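DUF2235 domain-containing protein (Pseudomonas aeruginosa, PDB 4O5P) is a phospholipase effector (Tle1) of the type VI secretion system that probably hydrolyses membrane phospholipids through an alpha/beta-hydrolase-type catalytic domain. Local coordinates at residues 346-354 with 363-372; 509-520 with 544-552. All blocks are in the same frame, centred on the assembly; numbering follows the deposited sequence.

Contact 1 of 2, residues 346-354 with 363-372; sequences LDSIRRRDM and PSCYRKWTVE
E372 OE1 is gripped by two hydroxyls: S348 OG donates to it at a very short 2.5 Å, and Y366 OH at 2.7 Å, 33° out of the carboxylate plane. The other oxygen, E372 OE2, takes the backbone N of I349 (2.9 Å) on its syn side but tilted out of the plane, and also H333 ND1, so both oxygens of this buried carboxylate are bonded. S348 OG in turn accepts from R350 N, closing an ST turn. The segment 363-372 enters strand 370-375 of the alpha/beta-hydrolase sheet, flanked by strands 331-336 and 7-10, whereas strand 346-353 runs beside strand 687-689. Ahead of strand 370-375, before the turn at R367-T370, C365 and R351 form an antiparallel hydrogen-bonded pair, R351 N to C365 O at 2.8 Å and C365 N to R351 O at 2.9 Å. With CG roughly anti to the backbone N (chi1 -152°), R350 sets CG over one face of the Y366 ring, 3.8 Å from its centroid, while I349 CG1 meets that ring at its edge. A bend at chi3 brings NE to S364 OG (2.8 Å), nearly in the guanidinium plane; NH2 salt-bridges E470. One water joins I349 O to R367 N and T370 OG1.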
loop_
_atom_site.group_PDB
_atom_site.type_symbol
_atom_site.label_atom_id
_atom_site.label_comp_id
_atom_site.label_asym_id
_atom_site.label_seq_id
_atom_site.Cartn_x
_atom_site.Cartn_y
_atom_site.Cartn_z
ATOM N N LEU A 346 -0.886 -5.644 -7.180
ATOM C CA LEU A 346 0.412 -5.817 -6.582
ATOM C C LEU A 346 1.486 -5.160 -7.452
ATOM O O LEU A 346 1.414 -5.181 -8.684
ATOM C CB LEU A 346 0.702 -7.317 -6.421
ATOM C CG LEU A 346 2.046 -7.710 -5.812
ATOM C CD1 LEU A 346 2.184 -7.196 -4.367
ATOM C CD2 LEU A 346 2.210 -9.221 -5.860
ATOM N N ASP A 347 2.460 -4.534 -6.812
ATOM C CA ASP A 347 3.705 -4.248 -7.505
ATOM C C ASP A 347 4.785 -5.199 -7.016
ATOM O O ASP A 347 5.289 -5.068 -5.899
ATOM C CB ASP A 347 4.148 -2.788 -7.319
ATOM C CG ASP A 347 3.804 -1.921 -8.516
ATOM O OD1 ASP A 347 2.667 -1.407 -8.559
ATOM O OD2 ASP A 347 4.666 -1.742 -9.416
ATOM N N SER A 348 5.152 -6.144 -7.866
ATOM C CA SER A 348 6.303 -6.994 -7.584
ATOM C C SER A 348 7.593 -6.155 -7.604
ATOM O O SER A 348 7.627 -5.074 -8.182
ATOM C CB SER A 348 6.381 -8.101 -8.631
ATOM O OG SER A 348 7.536 -8.913 -8.461
ATOM N N ILE A 349 8.647 -6.639 -6.965
ATOM C CA ILE A 349 9.937 -5.958 -7.056
ATOM C C ILE A 349 10.787 -6.554 -8.177
ATOM O O ILE A 349 11.972 -6.219 -8.306
ATOM C CB ILE A 349 10.727 -6.043 -5.756
ATOM C CG1 ILE A 349 10.926 -7.500 -5.338
ATOM C CG2 ILE A 349 10.049 -5.236 -4.652
ATOM C CD1 ILE A 349 12.016 -7.684 -4.313
ATOM N N ARG A 350 10.176 -7.435 -8.971
ATOM C CA ARG A 350 10.793 -7.961 -10.203
ATOM C C ARG A 350 10.832 -6.886 -11.292
ATOM O O ARG A 350 9.919 -6.062 -11.415
ATOM C CB ARG A 350 10.030 -9.190 -10.749
ATOM C CG ARG A 350 10.896 -10.194 -11.564
ATOM C CD ARG A 350 10.095 -11.421 -11.991
ATOM N NE ARG A 350 9.145 -11.125 -13.073
ATOM C CZ ARG A 350 8.070 -11.860 -13.329
ATOM N NH1 ARG A 350 7.795 -12.901 -12.561
ATOM N NH2 ARG A 350 7.257 -11.537 -14.318
ATOM N N ARG A 351 11.897 -6.894 -12.082
ATOM C CA ARG A 351 12.072 -5.907 -13.139
ATOM C C ARG A 351 13.199 -6.334 -14.092
ATOM O O ARG A 351 14.035 -7.180 -13.751
ATOM C CB ARG A 351 12.395 -4.543 -12.526
ATOM C CG ARG A 351 13.883 -4.289 -12.324
ATOM C CD ARG A 351 14.521 -5.116 -11.207
ATOM N NE ARG A 351 15.936 -4.750 -11.059
ATOM C CZ ARG A 351 16.924 -5.296 -11.764
ATOM N NH1 ARG A 351 16.656 -6.249 -12.652
ATOM N NH2 ARG A 351 18.182 -4.902 -11.583
ATOM N N ARG A 352 13.227 -5.736 -15.277
ATOM C CA ARG A 352 14.302 -6.006 -16.229
ATOM C C ARG A 352 15.536 -5.147 -15.927
ATOM O O ARG A 352 15.401 -4.000 -15.484
ATOM C CB ARG A 352 13.803 -5.734 -17.646
ATOM C CG ARG A 352 12.507 -6.462 -17.989
ATOM C CD ARG A 352 12.100 -6.206 -19.434
ATOM N NE ARG A 352 13.105 -6.756 -20.344
ATOM C CZ ARG A 352 13.295 -6.362 -21.601
ATOM N NH1 ARG A 352 12.550 -5.385 -22.126
ATOM N NH2 ARG A 352 14.250 -6.937 -22.328
ATOM N N ASP A 353 16.732 -5.701 -16.133
ATOM C CA ASP A 353 17.963 -4.906 -16.035
ATOM C C ASP A 353 17.873 -3.718 -16.967
ATOM O O ASP A 353 17.156 -3.755 -17.971
ATOM C CB ASP A 353 19.207 -5.726 -16.402
ATOM C CG ASP A 353 19.584 -6.708 -15.333
ATOM O OD1 ASP A 353 19.059 -6.594 -14.200
ATOM O OD2 ASP A 353 20.415 -7.595 -15.614
HETATM N N MSE A 354 18.619 -2.666 -16.657
HETATM C CA MSE A 354 18.481 -1.428 -17.409
HETATM C C MSE A 354 19.657 -0.496 -17.153
HETATM O O MSE A 354 19.583 0.367 -16.284
HETATM C CB MSE A 354 17.170 -0.752 -17.003
HETATM C CG MSE A 354 16.914 0.596 -17.610
HETATM SE SE MSE A 354 15.988 1.644 -16.273
HETATM C CE MSE A 354 14.257 1.558 -17.108
ATOM N N PRO A 363 15.496 -10.737 -19.306
ATOM C CA PRO A 363 14.189 -11.122 -18.763
ATOM C C PRO A 363 13.865 -10.313 -17.516
ATOM O O PRO A 363 14.745 -9.648 -16.946
ATOM C CB PRO A 363 14.400 -12.586 -18.380
ATOM C CG PRO A 363 15.866 -12.671 -18.027
ATOM C CD PRO A 363 16.556 -11.712 -18.976
ATOM N N SER A 364 12.607 -10.361 -17.096
ATOM C CA SER A 364 12.262 -9.772 -15.812
ATOM C C SER A 364 12.912 -10.648 -14.749
ATOM O O SER A 364 12.814 -11.858 -14.815
ATOM C CB SER A 364 10.748 -9.729 -15.632
ATOM O OG SER A 364 10.395 -9.001 -14.470
ATOM N N CYS A 365 13.611 -10.036 -13.800
ATOM C CA CYS A 365 14.273 -10.774 -12.733
ATOM C C CYS A 365 14.438 -9.892 -11.499
ATOM O O CYS A 365 13.910 -8.783 -11.428
ATOM C CB CYS A 365 15.659 -11.247 -13.195
ATOM S SG CYS A 365 16.790 -9.864 -13.595
ATOM N N TYR A 366 15.200 -10.384 -10.539
ATOM C CA TYR A 366 15.343 -9.693 -9.267
ATOM C C TYR A 366 16.759 -9.192 -9.107
ATOM O O TYR A 366 17.728 -9.928 -9.310
ATOM C CB TYR A 366 14.960 -10.622 -8.108
ATOM C CG TYR A 366 13.515 -11.048 -8.171
ATOM C CD1 TYR A 366 13.126 -12.130 -8.943
ATOM C CD2 TYR A 366 12.528 -10.331 -7.485
ATOM C CE1 TYR A 366 11.786 -12.517 -9.019
ATOM C CE2 TYR A 366 11.196 -10.706 -7.544
ATOM C CZ TYR A 366 10.830 -11.795 -8.308
ATOM O OH TYR A 366 9.502 -12.151 -8.363
ATOM N N ARG A 367 16.860 -7.925 -8.749
ATOM C CA ARG A 367 18.125 -7.285 -8.398
ATOM C C ARG A 367 18.870 -7.975 -7.244
ATOM O O ARG A 367 18.238 -8.459 -6.306
ATOM C CB ARG A 367 17.800 -5.848 -8.000
ATOM C CG ARG A 367 18.994 -4.987 -7.870
ATOM C CD ARG A 367 19.319 -4.786 -6.406
ATOM N NE ARG A 367 19.469 -3.385 -6.131
ATOM C CZ ARG A 367 20.181 -2.895 -5.132
ATOM N NH1 ARG A 367 20.823 -3.705 -4.295
ATOM N NH2 ARG A 367 20.238 -1.592 -4.988
ATOM N N LYS A 368 20.208 -7.991 -7.294
ATOM C CA LYS A 368 21.017 -8.595 -6.225
ATOM C C LYS A 368 20.547 -8.153 -4.833
ATOM O O LYS A 368 20.076 -7.032 -4.658
ATOM C CB LYS A 368 22.514 -8.247 -6.393
ATOM C CG LYS A 368 22.836 -6.748 -6.344
ATOM C CD LYS A 368 24.342 -6.492 -6.494
ATOM C CE LYS A 368 24.657 -5.002 -6.503
ATOM N NZ LYS A 368 26.100 -4.705 -6.749
ATOM N N TRP A 369 20.639 -9.045 -3.855
ATOM C CA TRP A 369 20.337 -8.698 -2.463
ATOM C C TRP A 369 18.870 -8.345 -2.228
ATOM O O TRP A 369 18.546 -7.770 -1.184
ATOM C CB TRP A 369 21.198 -7.522 -1.971
ATOM C CG TRP A 369 22.663 -7.618 -2.302
ATOM C CD1 TRP A 369 23.393 -8.757 -2.504
ATOM C CD2 TRP A 369 23.569 -6.523 -2.485
ATOM N NE1 TRP A 369 24.706 -8.431 -2.784
ATOM C CE2 TRP A 369 24.837 -7.067 -2.775
ATOM C CE3 TRP A 369 23.429 -5.128 -2.425
ATOM C CZ2 TRP A 369 25.960 -6.263 -3.017
ATOM C CZ3 TRP A 369 24.542 -4.340 -2.661
ATOM C CH2 TRP A 369 25.790 -4.910 -2.952
ATOM N N THR A 370 17.994 -8.673 -3.181
ATOM C CA THR A 370 16.553 -8.467 -2.989
ATOM C C THR A 370 15.787 -9.772 -3.226
ATOM O O THR A 370 16.107 -10.521 -4.150
ATOM C CB THR A 370 16.009 -7.333 -3.884
ATOM O OG1 THR A 370 16.035 -7.728 -5.263
ATOM C CG2 THR A 370 16.864 -6.077 -3.713
ATOM N N VAL A 371 14.782 -10.047 -2.399
ATOM C CA VAL A 371 14.105 -11.346 -2.442
ATOM C C VAL A 371 12.609 -11.133 -2.234
ATOM O O VAL A 371 12.212 -10.199 -1.547
ATOM C CB VAL A 371 14.740 -12.331 -1.400
ATOM C CG1 VAL A 371 14.651 -11.769 0.011
ATOM C CG2 VAL A 371 14.120 -13.711 -1.472
ATOM N N GLU A 372 11.789 -11.961 -2.877
ATOM C CA GLU A 372 10.325 -11.820 -2.858
ATOM C C GLU A 372 9.722 -13.173 -2.451
ATOM O O GLU A 372 9.975 -14.194 -3.099
ATOM C CB GLU A 372 9.832 -11.355 -4.248
ATOM C CG GLU A 372 8.310 -11.110 -4.415
ATOM C CD GLU A 372 8.005 -10.196 -5.598
ATOM O OE1 GLU A 372 7.955 -10.670 -6.758
ATOM O OE2 GLU A 372 7.815 -8.984 -5.389
HETATM O O HOH W 1 14.686 -6.714 -7.566
HETATM O O HOH W 2 8.749 -14.240 -9.947
HETATM O O HOH W 3 16.849 -8.304 -17.298
#

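Contact 2 of 2, residues 509-520 with 544-552; sequences QQKAWEALHKRR and WDRNVALIG
L516 of helix 509-520 and W544 of helix 544-550 meet where two consecutive helices of the C-terminal domain pack as an alpha-alpha pair. The segment axes approach to 8.7 Å and their directions differ by 125°, a steeply inclined crossing, nearer to antiparallel than to parallel. L516 can be followed outward. Its CB stays back, 5.0 Å from N547 CB, but L516 CG reaches N547 CB at 3.6 Å. From there the branches part: CD1 runs along the backbone of N547 toward I551 CG1, and CD2 lies over one face of the W544 six-membered ring, 3.6 Å from the centroid and 18° off the normal, a CH-pi contact. V548 CG2 rests over the same face of W544 and also touches L516 CD2, so the indole is backed by both helices. W544 has CG anti to N, which carries the ring across to helix 509-520; there R519 CG touches CZ3, and R520 NH2 nears CH2 obliquely. The polar end of R519 turns away, to E523 and the P534 carbonyl.

At A512, whose methyl group takes little room, the matched CA atoms come nearest, 4.7 Å from A512 CA to N547 CA, consistent with a small residue at the crossing; N547 OD1 is set against the alanine CA and CB. Beyond it, I551, the first residue to leave helical geometry, places CD1 over the W513 five-membered ring, 3.4 Å from the centroid; the ring of W513 also meets F566 at nearly parallel planes. At the same helix end, Q509 NE2 donates to L550 O at 2.8 Å, with an N-H...O angle of 172° and the oxygen close to the Q509 amide plane.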
loop_
_atom_site.group_PDB
_atom_site.type_symbol
_atom_site.label_atom_id
_atom_site.label_comp_id
_atom_site.label_asym_id
_atom_site.label_seq_id
_atom_site.Cartn_x
_atom_site.Cartn_y
_atom_site.Cartn_z
ATOM N N GLN A 509 -27.285 1.071 16.624
ATOM C CA GLN A 509 -25.949 1.412 17.086
ATOM C C GLN A 509 -25.060 1.843 15.917
ATOM O O GLN A 509 -24.194 2.715 16.057
ATOM C CB GLN A 509 -25.331 0.218 17.830
ATOM C CG GLN A 509 -25.671 0.125 19.334
ATOM C CD GLN A 509 -27.133 -0.228 19.608
ATOM O OE1 GLN A 509 -27.754 -0.997 18.862
ATOM N NE2 GLN A 509 -27.692 0.348 20.681
ATOM N N GLN A 510 -25.303 1.233 14.763
ATOM C CA GLN A 510 -24.582 1.535 13.535
ATOM C C GLN A 510 -24.801 2.992 13.116
ATOM O O GLN A 510 -23.838 3.761 12.940
ATOM C CB GLN A 510 -25.069 0.573 12.459
ATOM C CG GLN A 510 -24.363 0.656 11.123
ATOM C CD GLN A 510 -24.703 -0.528 10.238
ATOM O OE1 GLN A 510 -25.041 -1.609 10.729
ATOM N NE2 GLN A 510 -24.628 -0.328 8.926
ATOM N N LYS A 511 -26.073 3.367 12.982
ATOM C CA LYS A 511 -26.446 4.740 12.643
ATOM C C LYS A 511 -25.942 5.725 13.687
ATOM O O LYS A 511 -25.428 6.797 13.349
ATOM C CB LYS A 511 -27.969 4.855 12.519
ATOM C CG LYS A 511 -28.498 4.770 11.104
ATOM C CD LYS A 511 -28.387 3.368 10.529
ATOM C CE LYS A 511 -29.277 3.223 9.293
ATOM N NZ LYS A 511 -29.445 1.802 8.854
ATOM N N ALA A 512 -26.078 5.350 14.959
ATOM C CA ALA A 512 -25.611 6.186 16.061
ATOM C C ALA A 512 -24.110 6.485 15.965
ATOM O O ALA A 512 -23.711 7.636 15.782
ATOM C CB ALA A 512 -25.940 5.533 17.397
ATOM N N TRP A 513 -23.290 5.445 16.101
ATOM C CA TRP A 513 -21.840 5.572 15.954
ATOM C C TRP A 513 -21.472 6.391 14.725
ATOM O O TRP A 513 -20.624 7.284 14.805
ATOM C CB TRP A 513 -21.162 4.194 15.862
ATOM C CG TRP A 513 -20.943 3.496 17.182
ATOM C CD1 TRP A 513 -21.553 2.348 17.617
ATOM C CD2 TRP A 513 -20.043 3.888 18.226
ATOM N NE1 TRP A 513 -21.088 2.012 18.867
ATOM C CE2 TRP A 513 -20.162 2.942 19.261
ATOM C CE3 TRP A 513 -19.148 4.952 18.388
ATOM C CZ2 TRP A 513 -19.418 3.027 20.435
ATOM C CZ3 TRP A 513 -18.423 5.040 19.559
ATOM C CH2 TRP A 513 -18.566 4.087 20.569
ATOM N N GLU A 514 -22.102 6.100 13.591
ATOM C CA GLU A 514 -21.799 6.878 12.386
ATOM C C GLU A 514 -22.076 8.388 12.534
ATOM O O GLU A 514 -21.200 9.212 12.250
ATOM C CB GLU A 514 -22.495 6.298 11.154
ATOM C CG GLU A 514 -22.420 7.187 9.911
ATOM C CD GLU A 514 -21.005 7.605 9.522
ATOM O OE1 GLU A 514 -20.030 6.885 9.830
ATOM O OE2 GLU A 514 -20.863 8.672 8.890
ATOM N N ALA A 515 -23.269 8.756 13.000
ATOM C CA ALA A 515 -23.596 10.177 13.109
ATOM C C ALA A 515 -22.726 10.906 14.151
ATOM O O ALA A 515 -22.322 12.074 13.938
ATOM C CB ALA A 515 -25.089 10.369 13.378
ATOM N N LEU A 516 -22.425 10.217 15.258
ATOM C CA LEU A 516 -21.514 10.750 16.278
ATOM C C LEU A 516 -20.115 10.982 15.695
ATOM O O LEU A 516 -19.483 12.018 15.940
ATOM C CB LEU A 516 -21.396 9.794 17.472
ATOM C CG LEU A 516 -22.627 9.548 18.341
ATOM C CD1 LEU A 516 -22.371 8.462 19.384
ATOM C CD2 LEU A 516 -23.049 10.843 19.003
ATOM N N HIS A 517 -19.639 9.996 14.940
ATOM C CA HIS A 517 -18.343 10.069 14.278
ATOM C C HIS A 517 -18.323 11.253 13.330
ATOM O O HIS A 517 -17.395 12.048 13.359
ATOM C CB HIS A 517 -18.069 8.769 13.512
ATOM C CG HIS A 517 -16.664 8.638 12.999
ATOM N ND1 HIS A 517 -16.297 9.029 11.726
ATOM C CD2 HIS A 517 -15.545 8.139 13.576
ATOM C CE1 HIS A 517 -15.008 8.792 11.549
ATOM N NE2 HIS A 517 -14.528 8.246 12.654
ATOM N N LYS A 518 -19.359 11.363 12.504
ATOM C CA LYS A 518 -19.498 12.433 11.517
ATOM C C LYS A 518 -19.321 13.793 12.183
ATOM O O LYS A 518 -18.405 14.568 11.831
ATOM C CB LYS A 518 -20.871 12.334 10.839
ATOM C CG LYS A 518 -21.005 13.088 9.512
ATOM C CD LYS A 518 -22.382 12.875 8.846
ATOM C CE LYS A 518 -22.532 11.486 8.201
ATOM N NZ LYS A 518 -23.012 10.388 9.112
ATOM N N ARG A 519 -20.173 14.062 13.174
ATOM C CA ARG A 519 -20.086 15.326 13.914
ATOM C C ARG A 519 -18.696 15.557 14.537
ATOM O O ARG A 519 -18.088 16.622 14.346
ATOM C CB ARG A 519 -21.182 15.401 14.983
ATOM C CG ARG A 519 -21.147 16.658 15.821
ATOM C CD ARG A 519 -21.361 17.918 14.984
ATOM N NE ARG A 519 -21.005 19.113 15.746
ATOM C CZ ARG A 519 -21.250 20.367 15.372
ATOM N NH1 ARG A 519 -21.868 20.623 14.226
ATOM N NH2 ARG A 519 -20.878 21.372 16.159
ATOM N N ARG A 520 -18.192 14.556 15.255
ATOM C CA ARG A 520 -16.919 14.687 15.968
ATOM C C ARG A 520 -15.754 14.980 15.012
ATOM O O ARG A 520 -14.830 15.752 15.331
ATOM C CB ARG A 520 -16.652 13.417 16.772
ATOM C CG ARG A 520 -15.562 13.556 17.809
ATOM C CD ARG A 520 -15.886 14.679 18.775
ATOM N NE ARG A 520 -16.030 14.198 20.146
ATOM C CZ ARG A 520 -16.988 14.597 20.972
ATOM N NH1 ARG A 520 -17.052 14.116 22.208
ATOM N NH2 ARG A 520 -17.879 15.491 20.557
ATOM N N TRP A 544 -27.858 13.883 18.693
ATOM C CA TRP A 544 -26.561 13.608 19.298
ATOM C C TRP A 544 -26.758 12.854 20.601
ATOM O O TRP A 544 -26.143 11.811 20.819
ATOM C CB TRP A 544 -25.771 14.903 19.533
ATOM C CG TRP A 544 -24.549 14.703 20.397
ATOM C CD1 TRP A 544 -24.491 14.739 21.761
ATOM C CD2 TRP A 544 -23.214 14.425 19.949
ATOM N NE1 TRP A 544 -23.201 14.504 22.188
ATOM C CE2 TRP A 544 -22.401 14.310 21.093
ATOM C CE3 TRP A 544 -22.628 14.271 18.690
ATOM C CZ2 TRP A 544 -21.031 14.038 21.015
ATOM C CZ3 TRP A 544 -21.269 14.001 18.615
ATOM C CH2 TRP A 544 -20.487 13.889 19.768
ATOM N N ASP A 545 -27.652 13.357 21.448
ATOM C CA ASP A 545 -27.896 12.729 22.747
ATOM C C ASP A 545 -28.629 11.375 22.679
ATOM O O ASP A 545 -28.341 10.469 23.484
ATOM C CB ASP A 545 -28.617 13.704 23.676
ATOM C CG ASP A 545 -27.854 15.004 23.850
ATOM O OD1 ASP A 545 -26.612 14.954 23.972
ATOM O OD2 ASP A 545 -28.499 16.075 23.856
ATOM N N ARG A 546 -29.559 11.233 21.729
ATOM C CA ARG A 546 -30.134 9.917 21.413
ATOM C C ARG A 546 -29.011 8.926 21.126
ATOM O O ARG A 546 -29.014 7.795 21.616
ATOM C CB ARG A 546 -31.019 9.982 20.162
ATOM C CG ARG A 546 -32.404 10.579 20.361
ATOM C CD ARG A 546 -33.321 10.217 19.195
ATOM N NE ARG A 546 -33.319 11.197 18.106
ATOM C CZ ARG A 546 -33.982 12.357 18.132
ATOM N NH1 ARG A 546 -34.679 12.721 19.205
ATOM N NH2 ARG A 546 -33.937 13.173 17.091
ATOM N N ASN A 547 -28.053 9.375 20.319
ATOM C CA ASN A 547 -26.943 8.539 19.864
ATOM C C ASN A 547 -25.982 8.172 20.984
ATOM O O ASN A 547 -25.575 7.011 21.122
ATOM C CB ASN A 547 -26.205 9.244 18.719
ATOM C CG ASN A 547 -27.037 9.313 17.463
ATOM O OD1 ASN A 547 -27.896 8.460 17.237
ATOM N ND2 ASN A 547 -26.802 10.329 16.641
ATOM N N VAL A 548 -25.628 9.172 21.784
ATOM C CA VAL A 548 -24.789 8.978 22.956
ATOM C C VAL A 548 -25.468 8.023 23.926
ATOM O O VAL A 548 -24.803 7.327 24.689
ATOM C CB VAL A 548 -24.486 10.325 23.640
ATOM C CG1 VAL A 548 -23.696 10.133 24.926
ATOM C CG2 VAL A 548 -23.728 11.223 22.689
ATOM N N ALA A 549 -26.797 7.975 23.884
ATOM C CA ALA A 549 -27.529 7.037 24.723
ATOM C C ALA A 549 -27.522 5.630 24.125
ATOM O O ALA A 549 -27.435 4.641 24.855
ATOM C CB ALA A 549 -28.960 7.528 24.959
ATOM N N LEU A 550 -27.611 5.547 22.801
ATOM C CA LEU A 550 -27.604 4.264 22.104
ATOM C C LEU A 550 -26.292 3.488 22.304
ATOM O O LEU A 550 -26.263 2.270 22.172
ATOM C CB LEU A 550 -27.946 4.445 20.621
ATOM C CG LEU A 550 -29.393 4.879 20.346
ATOM C CD1 LEU A 550 -29.571 5.480 18.955
ATOM C CD2 LEU A 550 -30.367 3.719 20.569
ATOM N N ILE A 551 -25.209 4.188 22.618
ATOM C CA ILE A 551 -24.102 3.526 23.298
ATOM C C ILE A 551 -24.230 3.856 24.775
ATOM O O ILE A 551 -24.829 4.859 25.127
ATOM C CB ILE A 551 -22.727 3.997 22.845
ATOM C CG1 ILE A 551 -22.815 5.010 21.686
ATOM C CG2 ILE A 551 -21.859 2.777 22.565
ATOM C CD1 ILE A 551 -23.056 4.391 20.320
ATOM N N GLY A 552 -23.650 3.049 25.649
ATOM C CA GLY A 552 -23.850 3.256 27.073
ATOM C C GLY A 552 -23.284 4.528 27.674
ATOM O O GLY A 552 -22.620 4.479 28.712
#

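How the contacts relate
Contacts 1 and 2 do not touch: their centres are 49 Å apart, their nearest atoms about 28 Å, and they lie on opposite sides of the chain's centre, 18 Å and 31 Å from it. They follow one another along the chain, residues 346-372 in the catalytic domain and 509-552 in the C-terminal domain of the Tle1-like family. Contact 1 is the one beside the probable Ser-His-Asp triad of S237, H379 and D281: L346 packs on D281, D347 bonds to the backbone of T282, and strand 370-375 leads into the helix that starts at H379. Contact 2 joins two helices of the C-terminal domain, and neither of its segments contributes a triad residue.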